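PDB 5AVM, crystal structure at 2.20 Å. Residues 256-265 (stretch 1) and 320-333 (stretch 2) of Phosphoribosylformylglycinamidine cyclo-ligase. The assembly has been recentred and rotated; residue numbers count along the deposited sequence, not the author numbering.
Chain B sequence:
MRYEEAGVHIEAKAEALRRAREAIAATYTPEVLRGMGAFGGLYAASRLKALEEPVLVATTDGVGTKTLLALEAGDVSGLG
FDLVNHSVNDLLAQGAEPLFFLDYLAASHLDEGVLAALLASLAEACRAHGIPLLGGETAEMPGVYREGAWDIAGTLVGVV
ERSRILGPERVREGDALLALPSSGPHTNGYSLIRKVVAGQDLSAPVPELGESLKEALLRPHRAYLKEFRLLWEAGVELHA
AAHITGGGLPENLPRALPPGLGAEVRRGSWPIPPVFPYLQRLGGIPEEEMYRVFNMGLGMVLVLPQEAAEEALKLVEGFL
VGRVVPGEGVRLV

Stretch 1 256-265: ALPPGLGAEV
Stretch 2 320-333: LVGRVVPGEGVRLV

Strand 261-265 of stretch 1 lies between two strands of stretch 2, antiparallel to 320-326 (140° between N-to-C directions, axes 4.4 Å apart at closest) and parallel to 330-332 (21°, 4.9 Å), and main-chain hydrogen bonds to both supply most of the polar contact. On the antiparallel side, Gly-262 and Val-325 form a hydrogen-bonded pair, Gly-262 N to Val-325 O at 2.7 Å and Val-325 N to Gly-262 O at 2.8 Å. Two residues along, Glu-264 N reaches Arg-323 O at 2.9 Å and Arg-323 N returns to Glu-264 O at 3.1 Å, the latter less certain because that oxygen sits too close to a neighbour in the model. Between and beyond these lie the non-hydrogen-bonded pairs Ala-263 with Val-324 (CA-CA 4.6 Å) and Val-265 with Gly-322 (CA-CA 4.5 Å); here CA-H...O contacts fill in, the shortest from Val-265 CA to Val-321 O at 3.2 Å.

On the parallel side the bonds stagger, as parallel pairing requires: Ala-263 N to Gly-329 O at 3.0 Å, Arg-331 N to Ala-263 O at 3.2 Å, again less certain because the oxygen is crowded in the model, Val-265 N to Arg-331 O at 3.2 Å and nearly linear (173°), and Val-333 N to Val-265 O at 2.7 Å. Ala-263 thus sits beside Val-330 (CA-CA 4.6 Å), Glu-264 beside Arg-331 (5.5 Å) and Val-265 beside Leu-332 (4.8 Å). The charged pair adds a long salt bridge, Glu-264 OE2 to Arg-331 NH1 at 3.8 Å, with the carboxylate oxygen at the guanidinium edge. Glu-264 is extended (chi1 t, chi2 t, chi3 78°), whereas Arg-331 folds back (chi1 p, chi2 m, chi3 m, chi4 -86°), bringing its end nearer to stretch 1.

Stretch 1 enters the strand through a type II turn from Pro-258 to Leu-261, closed by a weak bond from Leu-261 N to Pro-258 O at 3.4 Å; Gly-260 takes phi/psi 82/18, angles that call for glycine. Stretch 2 reverses through Gly-327 (107/-130), Glu-328 (-178/165) and Gly-329 (81/170). This link crowds Gly-262 (-116/175), whose CA lies 3.4 Å from Glu-328 CA; a CB there would fall 2.6 Å from Gly-329 O. Gly-322 takes phi/psi 169/-160, where a CB would be jammed against the carbonyl O of the residue before, angles that call for glycine.

Apolar side chains complete the packing. Ala-263, Val-265, Val-330 and Leu-332 share one face of the parallel pairing: Ala-263 CB meets Val-330 CG1 at 3.9 Å, Val-265 CG2 meets Val-330 CG1 at 3.7 Å, and Val-265 CG1 meets Leu-332 CD1 at 3.4 Å. Both valines are t, and Leu-332 is t, p. Val-324 (t) contacts two leucines, its CG1 lying 3.8 Å from Leu-261 CB and its CG2 4.1 Å from Leu-257 CD2; both leucines are m, t. At the chain end, Val-333 CG2 rests 4.0 Å from Glu-264 CG, methyl against methylene. Together the stretches bury 942 Å², both sides summed.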

# COMPACT_ATOMS: atom_id res chain seq x y z
N ALA B 256 1.21 0.65 23.34
CA ALA B 256 -0.15 0.64 23.89
C ALA B 256 -0.16 1.13 25.33
O ALA B 256 -1.21 1.12 25.98
CB ALA B 256 -0.73 -0.76 23.81
N LEU B 257 0.99 1.56 25.83
CA LEU B 257 1.09 2.03 27.21
C LEU B 257 1.49 3.50 27.31
O LEU B 257 2.43 3.96 26.65
CB LEU B 257 2.09 1.17 27.99
CG LEU B 257 1.84 -0.34 27.98
CD1 LEU B 257 2.95 -1.01 28.74
CD2 LEU B 257 0.49 -0.67 28.60
N PRO B 258 0.78 4.26 28.15
CA PRO B 258 1.03 5.68 28.38
C PRO B 258 2.33 5.89 29.12
O PRO B 258 2.91 4.95 29.66
CB PRO B 258 -0.17 6.11 29.19
CG PRO B 258 -0.41 4.91 30.03
CD PRO B 258 -0.32 3.80 29.02
N PRO B 259 2.81 7.14 29.16
CA PRO B 259 4.06 7.47 29.86
C PRO B 259 3.97 7.14 31.36
O PRO B 259 2.93 7.34 31.99
CB PRO B 259 4.21 8.97 29.61
CG PRO B 259 3.55 9.15 28.28
CD PRO B 259 2.31 8.32 28.43
N GLY B 260 5.07 6.63 31.91
CA GLY B 260 5.11 6.30 33.32
C GLY B 260 4.50 4.96 33.65
O GLY B 260 4.16 4.68 34.81
N LEU B 261 4.34 4.11 32.64
CA LEU B 261 3.77 2.79 32.83
C LEU B 261 4.46 1.75 31.95
O LEU B 261 4.52 1.88 30.73
CB LEU B 261 2.26 2.82 32.53
CG LEU B 261 1.43 3.65 33.50
CD1 LEU B 261 -0.02 3.68 33.06
CD2 LEU B 261 1.54 3.07 34.91
N GLY B 262 5.02 0.74 32.61
CA GLY B 262 5.70 -0.33 31.91
C GLY B 262 4.93 -1.60 32.17
O GLY B 262 3.97 -1.58 32.95
N ALA B 263 5.33 -2.70 31.54
CA ALA B 263 4.63 -3.97 31.72
C ALA B 263 5.48 -5.01 32.44
O ALA B 263 6.71 -4.96 32.41
CB ALA B 263 4.18 -4.51 30.37
N GLU B 264 4.80 -5.97 33.06
CA GLU B 264 5.45 -7.05 33.80
C GLU B 264 4.93 -8.38 33.26
O GLU B 264 3.78 -8.74 33.50
CB GLU B 264 5.11 -6.92 35.27
CG GLU B 264 5.86 -7.85 36.20
CD GLU B 264 5.46 -7.63 37.64
OE1 GLU B 264 4.37 -8.12 38.05
OE2 GLU B 264 6.23 -6.96 38.37
N VAL B 265 5.77 -9.10 32.52
CA VAL B 265 5.37 -10.37 31.93
C VAL B 265 5.97 -11.59 32.63
O VAL B 265 7.18 -11.79 32.58
CB VAL B 265 5.75 -10.42 30.43
CG1 VAL B 265 5.37 -11.77 29.83
CG2 VAL B 265 5.07 -9.29 29.68
N LEU B 320 -3.62 -14.89 31.20
CA LEU B 320 -3.23 -13.73 32.00
C LEU B 320 -1.72 -13.88 32.09
O LEU B 320 -1.23 -14.90 32.57
CB LEU B 320 -3.86 -13.79 33.40
CG LEU B 320 -3.46 -12.68 34.39
CD1 LEU B 320 -3.78 -11.31 33.82
CD2 LEU B 320 -4.20 -12.88 35.70
N VAL B 321 -0.99 -12.89 31.61
CA VAL B 321 0.46 -12.99 31.60
C VAL B 321 1.22 -11.83 32.22
O VAL B 321 2.43 -11.73 32.06
CB VAL B 321 0.96 -13.18 30.16
CG1 VAL B 321 0.26 -14.37 29.52
CG2 VAL B 321 0.68 -11.92 29.35
N GLY B 322 0.52 -10.95 32.92
CA GLY B 322 1.21 -9.83 33.51
C GLY B 322 0.37 -8.72 34.09
O GLY B 322 -0.81 -8.89 34.39
N ARG B 323 1.00 -7.56 34.23
CA ARG B 323 0.33 -6.41 34.80
C ARG B 323 1.07 -5.13 34.40
O ARG B 323 2.26 -5.17 34.08
CB ARG B 323 0.32 -6.56 36.32
CG ARG B 323 -0.67 -5.71 37.08
CD ARG B 323 -0.62 -6.07 38.55
NE ARG B 323 -1.58 -5.32 39.35
CZ ARG B 323 -1.76 -5.49 40.66
NH1 ARG B 323 -1.04 -6.39 41.31
NH2 ARG B 323 -2.66 -4.77 41.31
N VAL B 324 0.35 -4.01 34.40
CA VAL B 324 0.91 -2.71 34.05
C VAL B 324 1.42 -2.05 35.32
O VAL B 324 0.64 -1.60 36.16
CB VAL B 324 -0.16 -1.80 33.40
CG1 VAL B 324 0.42 -0.42 33.12
CG2 VAL B 324 -0.68 -2.44 32.13
N VAL B 325 2.74 -1.99 35.46
CA VAL B 325 3.35 -1.41 36.64
C VAL B 325 4.12 -0.14 36.33
O VAL B 325 4.43 0.14 35.18
CB VAL B 325 4.31 -2.42 37.31
CG1 VAL B 325 3.56 -3.69 37.67
CG2 VAL B 325 5.47 -2.73 36.38
N PRO B 326 4.43 0.65 37.37
CA PRO B 326 5.17 1.90 37.22
C PRO B 326 6.51 1.73 36.51
O PRO B 326 7.12 0.65 36.52
CB PRO B 326 5.33 2.38 38.65
CG PRO B 326 4.05 1.91 39.28
CD PRO B 326 3.95 0.50 38.76
N GLY B 327 6.98 2.81 35.89
CA GLY B 327 8.23 2.78 35.16
C GLY B 327 7.94 2.82 33.68
O GLY B 327 7.17 3.66 33.21
N GLU B 328 8.55 1.90 32.93
CA GLU B 328 8.34 1.83 31.50
C GLU B 328 9.12 0.67 30.90
O GLU B 328 10.02 0.12 31.53
CB GLU B 328 8.78 3.12 30.82
CG GLU B 328 10.26 3.39 30.90
CD GLU B 328 10.67 4.56 30.05
OE1 GLU B 328 10.18 5.68 30.31
OE2 GLU B 328 11.49 4.37 29.12
N GLY B 329 8.77 0.32 29.67
CA GLY B 329 9.43 -0.79 29.00
C GLY B 329 8.79 -2.06 29.50
O GLY B 329 8.00 -2.03 30.45
N VAL B 330 9.10 -3.19 28.86
CA VAL B 330 8.52 -4.46 29.27
C VAL B 330 9.58 -5.39 29.83
O VAL B 330 10.41 -5.92 29.09
CB VAL B 330 7.84 -5.17 28.10
CG1 VAL B 330 7.11 -6.40 28.61
CG2 VAL B 330 6.89 -4.22 27.41
N ARG B 331 9.56 -5.58 31.15
CA ARG B 331 10.52 -6.46 31.81
C ARG B 331 9.89 -7.85 31.94
O ARG B 331 8.72 -7.98 32.30
CB ARG B 331 10.91 -5.90 33.20
CG ARG B 331 9.83 -5.96 34.30
CD ARG B 331 8.73 -4.91 34.14
NE ARG B 331 9.05 -3.60 34.73
CZ ARG B 331 8.84 -3.28 36.00
NH1 ARG B 331 8.32 -4.17 36.84
NH2 ARG B 331 9.15 -2.07 36.44
N LEU B 332 10.67 -8.88 31.62
CA LEU B 332 10.19 -10.25 31.71
C LEU B 332 10.53 -10.82 33.08
O LEU B 332 11.69 -11.01 33.42
CB LEU B 332 10.82 -11.10 30.60
CG LEU B 332 10.19 -12.46 30.30
CD1 LEU B 332 8.72 -12.29 29.92
CD2 LEU B 332 10.96 -13.14 29.17
N VAL B 333 9.49 -11.09 33.87
CA VAL B 333 9.65 -11.62 35.22
C VAL B 333 9.03 -13.02 35.35
O VAL B 333 8.35 -13.45 34.40
CB VAL B 333 8.99 -10.67 36.24
CG1 VAL B 333 9.14 -11.22 37.64
CG2 VAL B 333 9.62 -9.29 36.13
OXT VAL B 333 9.24 -13.68 36.39